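PDB 2OOL: sensor protein from Rhodopseudomonas palustris, which binds a biliverdin chromophore and probably acts as a light-sensing histidine kinase, this chain being its chromophore-binding part with PAS and GAF domains. Local coordinates for residues P32-G37 against D256-V261; T177-I182 against M278-S283; G193-E198 against S206-H211. All coordinates share one frame; numbering follows the deposited sequence. Where two conformers were deposited one is given.

Interaction 1 (P32-G37 against D256-V261); sequences PIHIPG and DLSFSV. With LBV (3-[2-[(Z)-[3-(2-carboxyethyl)-5-[(Z)-(4-ethenyl-3-methyl-5-oxidanylidene-pyrrol-2-ylidene)methyl]-4-methyl-pyrrol-1-ium -2-ylidene]methyl]-5-[(Z)-[(3E)-3-ethylidene-4-methyl-5-oxidanylidene-pyrrolidin-2-ylidene]methyl]-4-methyl-1H-pyrrol-3- yl]propanoic acid), chain C.
The carbonyl oxygen of His-34 takes a hydrogen bond from the backbone N of Leu-257 (N to O 2.8 Å), the one such bond between the two loops. Both loops turn here: Pro-32 to Ile-35 and Leu-257 to Ser-260 are type I beta turns. The polar side chains gather at Asp-256. With CG anti to the backbone N (chi1 -173°), its OD1 is gripped twice, by the N of Ser-258 at 2.8 Å, which makes an Asx turn, and by the OG of Ser-258, which meets the syn lone pair. OD2 has a weak bond to the NE2 of His-125. An alanine at Asp-256 would probably leave the N and OG of Ser-258 without their acceptor, the hydroxyl freer to turn and the imidazole of His-125 without its mate. Thus held, Ser-258 OG lies 3.5 Å from the CB of His-34. The His-34 ring brings CD2 to within 4.1 Å of Asp-256 OD2, with ring and carboxylate planes 63° apart; the carboxylate might raise the pKa of the imidazole somewhat. The pairing of an N-terminal segment with a GAF loop is consistent with the knot known from bacteriophytochromes. Apolar contacts complete the join. Pro-36 sets CG and CD against a single methyl, CD1 of Leu-257, at 4.0 Å each. Ile-35 reaches back with CG2 to the CA of Asp-256, 3.9 Å away, while its CG1 sits over the centre of the His-34 ring. Ile-33 faces the chromophore instead: its CD1 lies 3.8 Å from the carboxylate carbon CGB of the ring B propionate, and its carbonyl oxygen bonds Arg-263, which also binds the chromophore.

Interaction 2 (T177-I182 against M278-S283); sequences TGFDRI and MHAAMS. With LBV (3-[2-[(Z)-[3-(2-carboxyethyl)-5-[(Z)-(4-ethenyl-3-methyl-5-oxidanylidene-pyrrol-2-ylidene)methyl]-4-methyl-pyrrol-1-ium -2-ylidene]methyl]-5-[(Z)-[(3E)-3-ethylidene-4-methyl-5-oxidanylidene-pyrrolidin-2-ylidene]methyl]-4-methyl-1H-pyrrol-3- yl]propanoic acid), chain C.
Phe-179 meets strand 280-288 with the CE2-CZ corner of its ring. CZ rests 3.8 Å from the CB of Ala-280, which approaches obliquely, and the N of Ala-281 lies off the ring edge, 4.1 Å from CE2. At one end of the contact the guanidinium of Arg-181 is covered on one face by Met-278. The two side chains cross at about a right angle, and the bend of Met-278 at chi2 (-72°) brings CE to 3.6 Å from CZ of Arg-181, offset toward the rim of the flat group. NH1 bonds ND1 of His-299 and NH2 the carbonyl oxygen of Pro-205, which fixes the rotation of the guanidinium under the methyl. The segments lead into strands 181-187 and 280-288, which strand 291-300 separates in the antiparallel GAF sheet. Beyond Phe-179, at the end of helix 162-177, Thr-177 meets Met-282 methyl to methyl, CG2 to CE only 3.5 Å apart, a tight fit. The OG1 of Thr-177 turns back to its own helix, to the O of Val-173. Ala-281 points away from this packing, its CB 3.5 Å from O2C of a chromophore propionate. Ser-283 OG lies very close to O1C of the same group, so the length of that hydrogen bond is doubtful.

Interaction 3 (G193-E198 against S206-H211); sequences GQVIAE and SLLDFH
Gln-194 and His-211 face each other as an antiparallel, non-hydrogen-bonded pair. Next to it the backbones join through Val-195, whose N bonds the O of Phe-210 at 3.0 Å and whose O accepts from the N of Asp-209. The partner chain is folded there into a type II turn, Leu-207 to Phe-210. Among side-chain hydrogen bonds, Gln-194, with CG anti to the backbone N (chi1 -170°), sends NE2 to the O of Asp-209 at 3.0 Å; the bond is nearly straight at 171° and the oxygen lies in the amide plane, though the donor stands above the carbonyl plane. Glu-198 reaches out fully extended and uses the syn lone pairs of both oxygens: OE1 takes the OG of Ser-206 at 2.6 Å, OE2 the N of Leu-207 at 2.8 Å. Ser-206 OG in turn accepts from the N of Leu-208, an ST turn, and OE1 also has a salt bridge to Arg-200. Stacking joins the first pair again. In the conformer described, Gln-194 CG sits over the centre of the His-211 ring, a CH-pi contact of 3.7 Å to the centroid, and the amide is stacked on the imidazole. Apolar contacts are few: Val-195 CG1 lies 4.1 Å from Leu-208 CD1, which is also 3.8 Å from the CA of Ala-197. Val-195 and Leu-207 also touch the biliverdin. The arrangement is an antiparallel edge of the GAF sheet, where the connection from strand 193-200 folds back to short outer strand 211-212 and lines part of the chromophore pocket.

In the fold
From the N terminus, the chain passes first through 32-37, which waits 218 residues for its partner 256-261; interaction 1 so closes a long loop and ties the PAS part to the GAF domain. Within that loop, 177-182 opens interaction 2, which closes only at 278-283, past the end of interaction 1, so the two cross. Interaction 3, a short local closure, nests inside both. Interactions 2 and 3 touch through Arg-181 of strand 181-187, which packs on Leu-207 of the returning loop and on Glu-198 of neighbouring strand 193-200 in the GAF sheet. Interactions 1 and 2 lie on opposite sides of the chain's centre, about 22 Å between their centres, and both reach the biliverdin.

Interaction 1 (P32-G37 against D256-V261)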
loop_
_atom_site.group_PDB
_atom_site.type_symbol
_atom_site.label_atom_id
_atom_site.label_comp_id
_atom_site.label_asym_id
_atom_site.label_seq_id
_atom_site.Cartn_x
_atom_site.Cartn_y
_atom_site.Cartn_z
ATOM N N PRO A 32 33.748 3.342 -13.952
ATOM C CA PRO A 32 32.513 3.871 -14.562
ATOM C C PRO A 32 31.299 2.934 -14.523
ATOM O O PRO A 32 30.865 2.395 -15.554
ATOM C CB PRO A 32 32.961 4.161 -15.969
ATOM C CG PRO A 32 34.035 3.174 -16.235
ATOM C CD PRO A 32 34.748 2.970 -14.984
ATOM N N ILE A 33 30.724 2.790 -13.330
ATOM C CA ILE A 33 29.660 1.842 -13.087
ATOM C C ILE A 33 28.374 2.029 -13.944
ATOM O O ILE A 33 27.566 1.116 -14.061
ATOM C CB ILE A 33 29.345 1.728 -11.591
ATOM C CG1 ILE A 33 28.848 3.056 -10.967
ATOM C CG2 ILE A 33 30.615 1.274 -10.796
ATOM C CD1 ILE A 33 28.033 2.854 -9.599
ATOM N N HIS A 34 28.210 3.190 -14.549
ATOM C CA HIS A 34 26.986 3.518 -15.255
ATOM C C HIS A 34 26.954 2.999 -16.694
ATOM O O HIS A 34 25.871 2.919 -17.274
ATOM C CB HIS A 34 26.759 5.030 -15.255
ATOM C CG HIS A 34 27.865 5.811 -15.881
ATOM N ND1 HIS A 34 29.143 5.836 -15.364
ATOM C CD2 HIS A 34 27.890 6.606 -16.975
ATOM C CE1 HIS A 34 29.914 6.593 -16.131
ATOM N NE2 HIS A 34 29.172 7.087 -17.109
ATOM N N ILE A 35 28.126 2.674 -17.251
ATOM C CA ILE A 35 28.246 2.176 -18.615
ATOM C C ILE A 35 28.971 0.812 -18.648
ATOM O O ILE A 35 30.012 0.662 -19.247
ATOM C CB ILE A 35 28.946 3.196 -19.571
ATOM C CG1 ILE A 35 30.275 3.756 -18.978
ATOM C CG2 ILE A 35 28.007 4.346 -19.904
ATOM C CD1 ILE A 35 31.116 4.689 -20.006
ATOM N N PRO A 36 28.393 -0.202 -18.011
ATOM C CA PRO A 36 29.054 -1.507 -18.034
ATOM C C PRO A 36 28.863 -2.303 -19.311
ATOM O O PRO A 36 29.544 -3.286 -19.503
ATOM C CB PRO A 36 28.392 -2.237 -16.878
ATOM C CG PRO A 36 27.014 -1.746 -16.907
ATOM C CD PRO A 36 27.177 -0.238 -17.200
ATOM N N GLY A 37 27.975 -1.879 -20.193
ATOM C CA GLY A 37 27.785 -2.586 -21.492
ATOM C C GLY A 37 27.110 -3.949 -21.289
ATOM O O GLY A 37 27.150 -4.785 -22.153
ATOM N N ASP A 256 24.178 4.447 -21.487
ATOM C CA ASP A 256 24.156 4.874 -20.117
ATOM C C ASP A 256 23.036 4.139 -19.392
ATOM O O ASP A 256 21.856 4.411 -19.601
ATOM C CB ASP A 256 23.948 6.406 -20.060
ATOM C CG ASP A 256 24.077 6.957 -18.675
ATOM O OD1 ASP A 256 23.863 6.224 -17.683
ATOM O OD2 ASP A 256 24.452 8.133 -18.556
ATOM N N LEU A 257 23.418 3.201 -18.537
ATOM C CA LEU A 257 22.453 2.403 -17.793
ATOM C C LEU A 257 22.159 2.974 -16.420
ATOM O O LEU A 257 21.553 2.319 -15.576
ATOM C CB LEU A 257 22.945 0.978 -17.756
ATOM C CG LEU A 257 23.077 0.326 -19.141
ATOM C CD1 LEU A 257 23.741 -1.006 -19.048
ATOM C CD2 LEU A 257 21.704 0.151 -19.731
ATOM N N SER A 258 22.517 4.234 -16.184
ATOM C CA SER A 258 22.237 4.842 -14.862
ATOM C C SER A 258 20.850 4.517 -14.286
ATOM O O SER A 258 20.732 4.177 -13.092
ATOM C CB SER A 258 22.389 6.354 -14.910
ATOM O OG SER A 258 23.717 6.743 -15.174
ATOM N N PHE A 259 19.798 4.653 -15.106
ATOM C CA PHE A 259 18.408 4.465 -14.671
ATOM C C PHE A 259 17.815 3.088 -15.023
ATOM O O PHE A 259 16.621 2.869 -14.897
ATOM C CB PHE A 259 17.553 5.617 -15.153
ATOM C CG PHE A 259 17.890 6.895 -14.491
ATOM C CD1 PHE A 259 17.403 7.167 -13.213
ATOM C CD2 PHE A 259 18.791 7.768 -15.059
ATOM C CE1 PHE A 259 17.761 8.328 -12.563
ATOM C CE2 PHE A 259 19.152 8.961 -14.413
ATOM C CZ PHE A 259 18.644 9.224 -13.147
ATOM N N SER A 260 18.662 2.126 -15.358
ATOM C CA SER A 260 18.204 0.817 -15.726
ATOM C C SER A 260 18.203 -0.147 -14.542
ATOM O O SER A 260 19.197 -0.274 -13.837
ATOM C CB SER A 260 19.075 0.254 -16.868
ATOM O OG SER A 260 19.503 -1.069 -16.447
ATOM N N VAL A 261 17.086 -0.858 -14.341
ATOM C CA VAL A 261 16.952 -1.781 -13.214
ATOM C C VAL A 261 17.817 -3.008 -13.356
ATOM O O VAL A 261 18.137 -3.643 -12.334
ATOM C CB VAL A 261 15.442 -2.160 -12.908
ATOM C CG1 VAL A 261 14.683 -0.917 -12.399
ATOM C CG2 VAL A 261 14.730 -2.724 -14.116
HETATM C C1A LBV C . 34.517 -2.065 -1.618
HETATM C C1B LBV C . 31.634 -0.580 -4.657
HETATM O O1B LBV C . 27.563 -1.003 -9.671
HETATM C C1C LBV C . 27.652 -0.939 -2.509
HETATM O O1C LBV C . 22.795 -2.753 -2.113
HETATM C C1D LBV C . 27.481 -2.176 2.061
HETATM C C2A LBV C . 35.813 -1.555 -2.198
HETATM C C2B LBV C . 31.033 -0.180 -5.859
HETATM O O2B LBV C . 26.024 -0.162 -8.341
HETATM C C2C LBV C . 26.301 -0.971 -2.104
HETATM O O2C LBV C . 24.439 -4.205 -2.400
HETATM C C2D LBV C . 27.913 -1.927 3.381
HETATM C C3A LBV C . 35.229 -0.884 -3.455
HETATM C C3B LBV C . 29.652 -0.197 -5.679
HETATM C C3C LBV C . 26.301 -1.222 -0.742
HETATM C C3D LBV C . 27.035 -2.600 4.203
HETATM C C4A LBV C . 33.816 -1.045 -3.468
HETATM C C4B LBV C . 29.412 -0.568 -4.323
HETATM C C4C LBV C . 27.634 -1.378 -0.325
HETATM C C4D LBV C . 26.105 -3.242 3.374
HETATM C CAA LBV C . 35.953 -0.190 -4.451
HETATM C CAB LBV C . 28.610 0.138 -6.758
HETATM C CAC LBV C . 24.991 -0.783 -2.905
HETATM C CAD LBV C . 27.126 -2.635 5.574
HETATM C CBA LBV C . 37.488 0.115 -4.502
HETATM C CBB LBV C . 27.972 -1.105 -7.346
HETATM C CBC LBV C . 24.565 -2.119 -3.590
HETATM C CBD LBV C . 26.216 -3.306 6.383
HETATM C CGB LBV C . 27.105 -0.714 -8.559
HETATM C CGC LBV C . 23.864 -3.125 -2.620
HETATM C CHB LBV C . 33.030 -0.558 -4.529
HETATM C CHC LBV C . 28.075 -0.686 -3.833
HETATM C CHD LBV C . 28.127 -1.634 0.957
HETATM C CMA LBV C . 36.698 -2.760 -2.555
HETATM C CMB LBV C . 31.763 0.179 -7.172
HETATM C CMC LBV C . 24.993 -1.303 0.075
HETATM C CMD LBV C . 29.102 -1.074 3.874
HETATM N N_A LBV C . 33.454 -1.736 -2.381
HETATM O O_A LBV C . 34.429 -2.703 -0.573
HETATM N N_B LBV C . 30.628 -0.772 -3.787
HETATM N N_C LBV C . 28.385 -1.204 -1.414
HETATM N N_D LBV C . 26.426 -2.969 2.110
HETATM O O_D LBV C . 25.142 -3.956 3.703
#

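Interaction 2 (T177-I182 against M278-S283)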
loop_
_atom_site.group_PDB
_atom_site.type_symbol
_atom_site.label_atom_id
_atom_site.label_comp_id
_atom_site.label_asym_id
_atom_site.label_seq_id
_atom_site.Cartn_x
_atom_site.Cartn_y
_atom_site.Cartn_z
ATOM N N THR A 177 9.625 -8.275 1.905
ATOM C CA THR A 177 10.669 -8.757 1.003
ATOM C C THR A 177 11.023 -10.213 1.263
ATOM O O THR A 177 11.479 -10.917 0.371
ATOM C CB THR A 177 11.979 -7.888 1.071
ATOM O OG1 THR A 177 12.564 -7.896 2.375
ATOM C CG2 THR A 177 11.729 -6.442 0.663
ATOM N N GLY A 178 10.852 -10.655 2.502
ATOM C CA GLY A 178 11.340 -11.951 2.930
ATOM C C GLY A 178 12.845 -12.099 3.056
ATOM O O GLY A 178 13.334 -13.202 3.245
ATOM N N PHE A 179 13.595 -11.007 2.953
ATOM C CA PHE A 179 15.059 -11.104 2.976
ATOM C C PHE A 179 15.469 -11.403 4.425
ATOM O O PHE A 179 14.800 -11.001 5.380
ATOM C CB PHE A 179 15.730 -9.822 2.447
ATOM C CG PHE A 179 16.063 -9.841 0.959
ATOM C CD1 PHE A 179 15.157 -10.320 -0.000
ATOM C CD2 PHE A 179 17.268 -9.342 0.522
ATOM C CE1 PHE A 179 15.468 -10.294 -1.337
ATOM C CE2 PHE A 179 17.597 -9.296 -0.817
ATOM C CZ PHE A 179 16.696 -9.778 -1.758
ATOM N N ASP A 180 16.562 -12.139 4.575
ATOM C CA ASP A 180 17.117 -12.522 5.882
ATOM C C ASP A 180 17.481 -11.393 6.869
ATOM O O ASP A 180 17.395 -11.568 8.071
ATOM C CB ASP A 180 18.370 -13.378 5.609
ATOM C CG ASP A 180 18.018 -14.777 5.108
ATOM O OD1 ASP A 180 16.939 -15.243 5.505
ATOM O OD2 ASP A 180 18.778 -15.405 4.336
ATOM N N ARG A 181 17.917 -10.247 6.369
ATOM C CA ARG A 181 18.491 -9.183 7.205
ATOM C C ARG A 181 18.340 -7.828 6.552
ATOM O O ARG A 181 18.794 -7.622 5.436
ATOM C CB ARG A 181 19.985 -9.440 7.434
ATOM C CG ARG A 181 20.656 -8.469 8.427
ATOM C CD ARG A 181 22.105 -8.851 8.681
ATOM N NE ARG A 181 22.937 -8.784 7.480
ATOM C CZ ARG A 181 24.084 -9.434 7.325
ATOM N NH1 ARG A 181 24.764 -9.279 6.228
ATOM N NH2 ARG A 181 24.562 -10.222 8.255
ATOM N N ILE A 182 17.660 -6.919 7.236
ATOM C CA ILE A 182 17.480 -5.561 6.771
ATOM C C ILE A 182 18.186 -4.628 7.747
ATOM O O ILE A 182 17.962 -4.706 8.954
ATOM C CB ILE A 182 15.986 -5.192 6.706
ATOM C CG1 ILE A 182 15.161 -6.258 5.963
ATOM C CG2 ILE A 182 15.766 -3.790 6.125
ATOM C CD1 ILE A 182 15.623 -6.660 4.609
ATOM N N MET A 278 26.522 -13.247 1.592
ATOM C CA MET A 278 25.131 -13.011 1.276
ATOM C C MET A 278 25.005 -12.903 -0.212
ATOM O O MET A 278 25.649 -12.025 -0.791
ATOM C CB MET A 278 24.629 -11.734 1.952
ATOM C CG MET A 278 24.531 -11.836 3.445
ATOM S SD MET A 278 23.179 -12.879 4.074
ATOM C CE MET A 278 23.259 -12.597 5.798
ATOM N N HIS A 279 24.193 -13.774 -0.839
ATOM C CA HIS A 279 24.131 -13.855 -2.318
ATOM C C HIS A 279 22.989 -13.143 -3.051
ATOM O O HIS A 279 22.886 -13.227 -4.273
ATOM C CB HIS A 279 24.199 -15.322 -2.760
ATOM C CG HIS A 279 25.545 -15.927 -2.592
ATOM N ND1 HIS A 279 26.185 -15.966 -1.372
ATOM C CD2 HIS A 279 26.395 -16.481 -3.484
ATOM C CE1 HIS A 279 27.360 -16.545 -1.515
ATOM N NE2 HIS A 279 27.506 -16.887 -2.778
ATOM N N ALA A 280 22.134 -12.452 -2.318
ATOM C CA ALA A 280 21.143 -11.496 -2.881
ATOM C C ALA A 280 21.317 -10.233 -2.058
ATOM O O ALA A 280 21.542 -10.330 -0.851
ATOM C CB ALA A 280 19.675 -12.017 -2.716
ATOM N N ALA A 281 21.204 -9.086 -2.703
ATOM C CA ALA A 281 21.306 -7.762 -2.090
ATOM C C ALA A 281 20.281 -6.823 -2.734
ATOM O O ALA A 281 20.069 -6.850 -3.947
ATOM C CB ALA A 281 22.666 -7.193 -2.324
ATOM N N MET A 282 19.670 -5.985 -1.914
ATOM C CA MET A 282 18.818 -4.908 -2.401
ATOM C C MET A 282 18.946 -3.707 -1.488
ATOM O O MET A 282 18.880 -3.848 -0.242
ATOM C CB MET A 282 17.351 -5.327 -2.397
ATOM C CG MET A 282 16.414 -4.137 -2.763
ATOM S SD MET A 282 14.682 -4.608 -2.905
ATOM C CE MET A 282 14.332 -5.165 -1.290
ATOM N N SER A 283 19.041 -2.525 -2.067
ATOM C CA SER A 283 19.124 -1.332 -1.243
ATOM C C SER A 283 18.306 -0.171 -1.799
ATOM O O SER A 283 18.017 -0.115 -2.967
ATOM C CB SER A 283 20.600 -0.963 -0.963
ATOM O OG SER A 283 21.377 -0.839 -2.144
HETATM C C1A LBV C . 34.517 -2.065 -1.618
HETATM C C1B LBV C . 31.634 -0.580 -4.657
HETATM O O1B LBV C . 27.563 -1.003 -9.671
HETATM C C1C LBV C . 27.652 -0.939 -2.509
HETATM O O1C LBV C . 22.795 -2.753 -2.113
HETATM C C1D LBV C . 27.481 -2.176 2.061
HETATM C C2A LBV C . 35.813 -1.555 -2.198
HETATM C C2B LBV C . 31.033 -0.180 -5.859
HETATM O O2B LBV C . 26.024 -0.162 -8.341
HETATM C C2C LBV C . 26.301 -0.971 -2.104
HETATM O O2C LBV C . 24.439 -4.205 -2.400
HETATM C C2D LBV C . 27.913 -1.927 3.381
HETATM C C3A LBV C . 35.229 -0.884 -3.455
HETATM C C3B LBV C . 29.652 -0.197 -5.679
HETATM C C3C LBV C . 26.301 -1.222 -0.742
HETATM C C3D LBV C . 27.035 -2.600 4.203
HETATM C C4A LBV C . 33.816 -1.045 -3.468
HETATM C C4B LBV C . 29.412 -0.568 -4.323
HETATM C C4C LBV C . 27.634 -1.378 -0.325
HETATM C C4D LBV C . 26.105 -3.242 3.374
HETATM C CAA LBV C . 35.953 -0.190 -4.451
HETATM C CAB LBV C . 28.610 0.138 -6.758
HETATM C CAC LBV C . 24.991 -0.783 -2.905
HETATM C CAD LBV C . 27.126 -2.635 5.574
HETATM C CBA LBV C . 37.488 0.115 -4.502
HETATM C CBB LBV C . 27.972 -1.105 -7.346
HETATM C CBC LBV C . 24.565 -2.119 -3.590
HETATM C CBD LBV C . 26.216 -3.306 6.383
HETATM C CGB LBV C . 27.105 -0.714 -8.559
HETATM C CGC LBV C . 23.864 -3.125 -2.620
HETATM C CHB LBV C . 33.030 -0.558 -4.529
HETATM C CHC LBV C . 28.075 -0.686 -3.833
HETATM C CHD LBV C . 28.127 -1.634 0.957
HETATM C CMA LBV C . 36.698 -2.760 -2.555
HETATM C CMB LBV C . 31.763 0.179 -7.172
HETATM C CMC LBV C . 24.993 -1.303 0.075
HETATM C CMD LBV C . 29.102 -1.074 3.874
HETATM N N_A LBV C . 33.454 -1.736 -2.381
HETATM O O_A LBV C . 34.429 -2.703 -0.573
HETATM N N_B LBV C . 30.628 -0.772 -3.787
HETATM N N_C LBV C . 28.385 -1.204 -1.414
HETATM N N_D LBV C . 26.426 -2.969 2.110
HETATM O O_D LBV C . 25.142 -3.956 3.703
#

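Interaction 3 (G193-E198 against S206-H211)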
loop_
_atom_site.group_PDB
_atom_site.type_symbol
_atom_site.label_atom_id
_atom_site.label_comp_id
_atom_site.label_asym_id
_atom_site.label_seq_id
_atom_site.Cartn_x
_atom_site.Cartn_y
_atom_site.Cartn_z
ATOM N N GLY A 193 30.114 5.022 7.576
ATOM C CA GLY A 193 28.764 4.844 8.101
ATOM C C GLY A 193 28.682 3.788 9.166
ATOM O O GLY A 193 29.643 3.035 9.390
ATOM N N GLN A 194 27.518 3.753 9.817
ATOM C CA GLN A 194 27.213 2.788 10.861
ATOM C C GLN A 194 25.792 2.221 10.661
ATOM O O GLN A 194 24.877 2.964 10.324
ATOM C CB GLN A 194 27.260 3.500 12.215
ATOM C CG GLN A 194 27.203 2.589 13.413
ATOM C CD GLN A 194 27.177 3.340 14.707
ATOM O OE1 GLN A 194 26.849 4.519 14.741
ATOM N NE2 GLN A 194 27.529 2.670 15.781
ATOM N N VAL A 195 25.613 0.922 10.949
ATOM C CA VAL A 195 24.291 0.294 11.041
ATOM C C VAL A 195 23.627 0.777 12.326
ATOM O O VAL A 195 24.050 0.437 13.428
ATOM C CB VAL A 195 24.415 -1.241 11.035
ATOM C CG1 VAL A 195 23.035 -1.919 11.238
ATOM C CG2 VAL A 195 25.109 -1.743 9.673
ATOM N N ILE A 196 22.593 1.582 12.192
ATOM C CA ILE A 196 21.925 2.125 13.363
ATOM C C ILE A 196 20.639 1.375 13.728
ATOM O O ILE A 196 20.096 1.552 14.833
ATOM C CB ILE A 196 21.665 3.626 13.202
ATOM C CG1 ILE A 196 20.841 3.912 11.934
ATOM C CG2 ILE A 196 23.016 4.358 13.102
ATOM C CD1 ILE A 196 20.269 5.310 11.861
ATOM N N ALA A 197 20.148 0.526 12.839
ATOM C CA ALA A 197 18.985 -0.319 13.149
ATOM C C ALA A 197 19.073 -1.545 12.270
ATOM O O ALA A 197 19.780 -1.535 11.263
ATOM C CB ALA A 197 17.656 0.418 12.907
ATOM N N GLU A 198 18.358 -2.589 12.677
ATOM C CA GLU A 198 18.441 -3.902 12.067
ATOM C C GLU A 198 17.232 -4.751 12.420
ATOM O O GLU A 198 16.807 -4.773 13.540
ATOM C CB GLU A 198 19.670 -4.638 12.569
ATOM C CG GLU A 198 20.027 -5.871 11.758
ATOM C CD GLU A 198 21.306 -6.507 12.263
ATOM O OE1 GLU A 198 21.307 -6.914 13.451
ATOM O OE2 GLU A 198 22.302 -6.566 11.470
ATOM N N SER A 206 24.203 -10.682 13.064
ATOM C CA SER A 206 23.918 -9.259 13.231
ATOM C C SER A 206 25.131 -8.394 12.889
ATOM O O SER A 206 26.274 -8.756 13.229
ATOM C CB SER A 206 23.570 -8.990 14.696
ATOM O OG SER A 206 23.272 -7.629 14.916
ATOM N N LEU A 207 24.881 -7.274 12.197
ATOM C CA LEU A 207 25.884 -6.214 12.001
ATOM C C LEU A 207 25.485 -4.907 12.710
ATOM O O LEU A 207 26.004 -3.843 12.400
ATOM C CB LEU A 207 26.067 -5.947 10.513
ATOM C CG LEU A 207 26.510 -7.136 9.663
ATOM C CD1 LEU A 207 26.428 -6.817 8.199
ATOM C CD2 LEU A 207 27.912 -7.566 10.049
ATOM N N LEU A 208 24.557 -4.985 13.648
ATOM C CA LEU A 208 24.061 -3.806 14.345
ATOM C C LEU A 208 25.200 -3.031 15.038
ATOM O O LEU A 208 26.112 -3.630 15.605
ATOM C CB LEU A 208 23.018 -4.219 15.402
ATOM C CG LEU A 208 22.332 -3.049 16.098
ATOM C CD1 LEU A 208 21.699 -2.104 15.103
ATOM C CD2 LEU A 208 21.317 -3.547 17.182
ATOM N N ASP A 209 25.125 -1.699 14.976
ATOM C CA ASP A 209 26.114 -0.811 15.574
ATOM C C ASP A 209 27.487 -0.876 14.887
ATOM O O ASP A 209 28.371 -0.127 15.265
ATOM C CB ASP A 209 26.262 -1.058 17.096
ATOM C CG ASP A 209 25.002 -0.704 17.892
ATOM O OD1 ASP A 209 24.157 0.073 17.396
ATOM O OD2 ASP A 209 24.857 -1.194 19.041
ATOM N N PHE A 210 27.671 -1.734 13.880
ATOM C CA PHE A 210 28.963 -1.853 13.185
ATOM C C PHE A 210 29.266 -0.617 12.317
ATOM O O PHE A 210 28.361 0.034 11.836
ATOM C CB PHE A 210 28.996 -3.089 12.280
ATOM C CG PHE A 210 29.313 -4.362 12.989
ATOM C CD1 PHE A 210 30.317 -5.192 12.511
ATOM C CD2 PHE A 210 28.613 -4.751 14.122
ATOM C CE1 PHE A 210 30.627 -6.380 13.169
ATOM C CE2 PHE A 210 28.928 -5.927 14.789
ATOM C CZ PHE A 210 29.931 -6.743 14.316
ATOM N N HIS A 211 30.552 -0.315 12.149
ATOM C CA HIS A 211 31.027 0.831 11.377
ATOM C C HIS A 211 31.771 0.316 10.150
ATOM O O HIS A 211 32.465 -0.702 10.208
ATOM C CB HIS A 211 31.977 1.719 12.197
ATOM C CG HIS A 211 31.300 2.560 13.236
ATOM N ND1 HIS A 211 30.898 3.856 13.001
ATOM C CD2 HIS A 211 30.987 2.301 14.527
ATOM C CE1 HIS A 211 30.344 4.351 14.094
ATOM N NE2 HIS A 211 30.392 3.430 15.036
#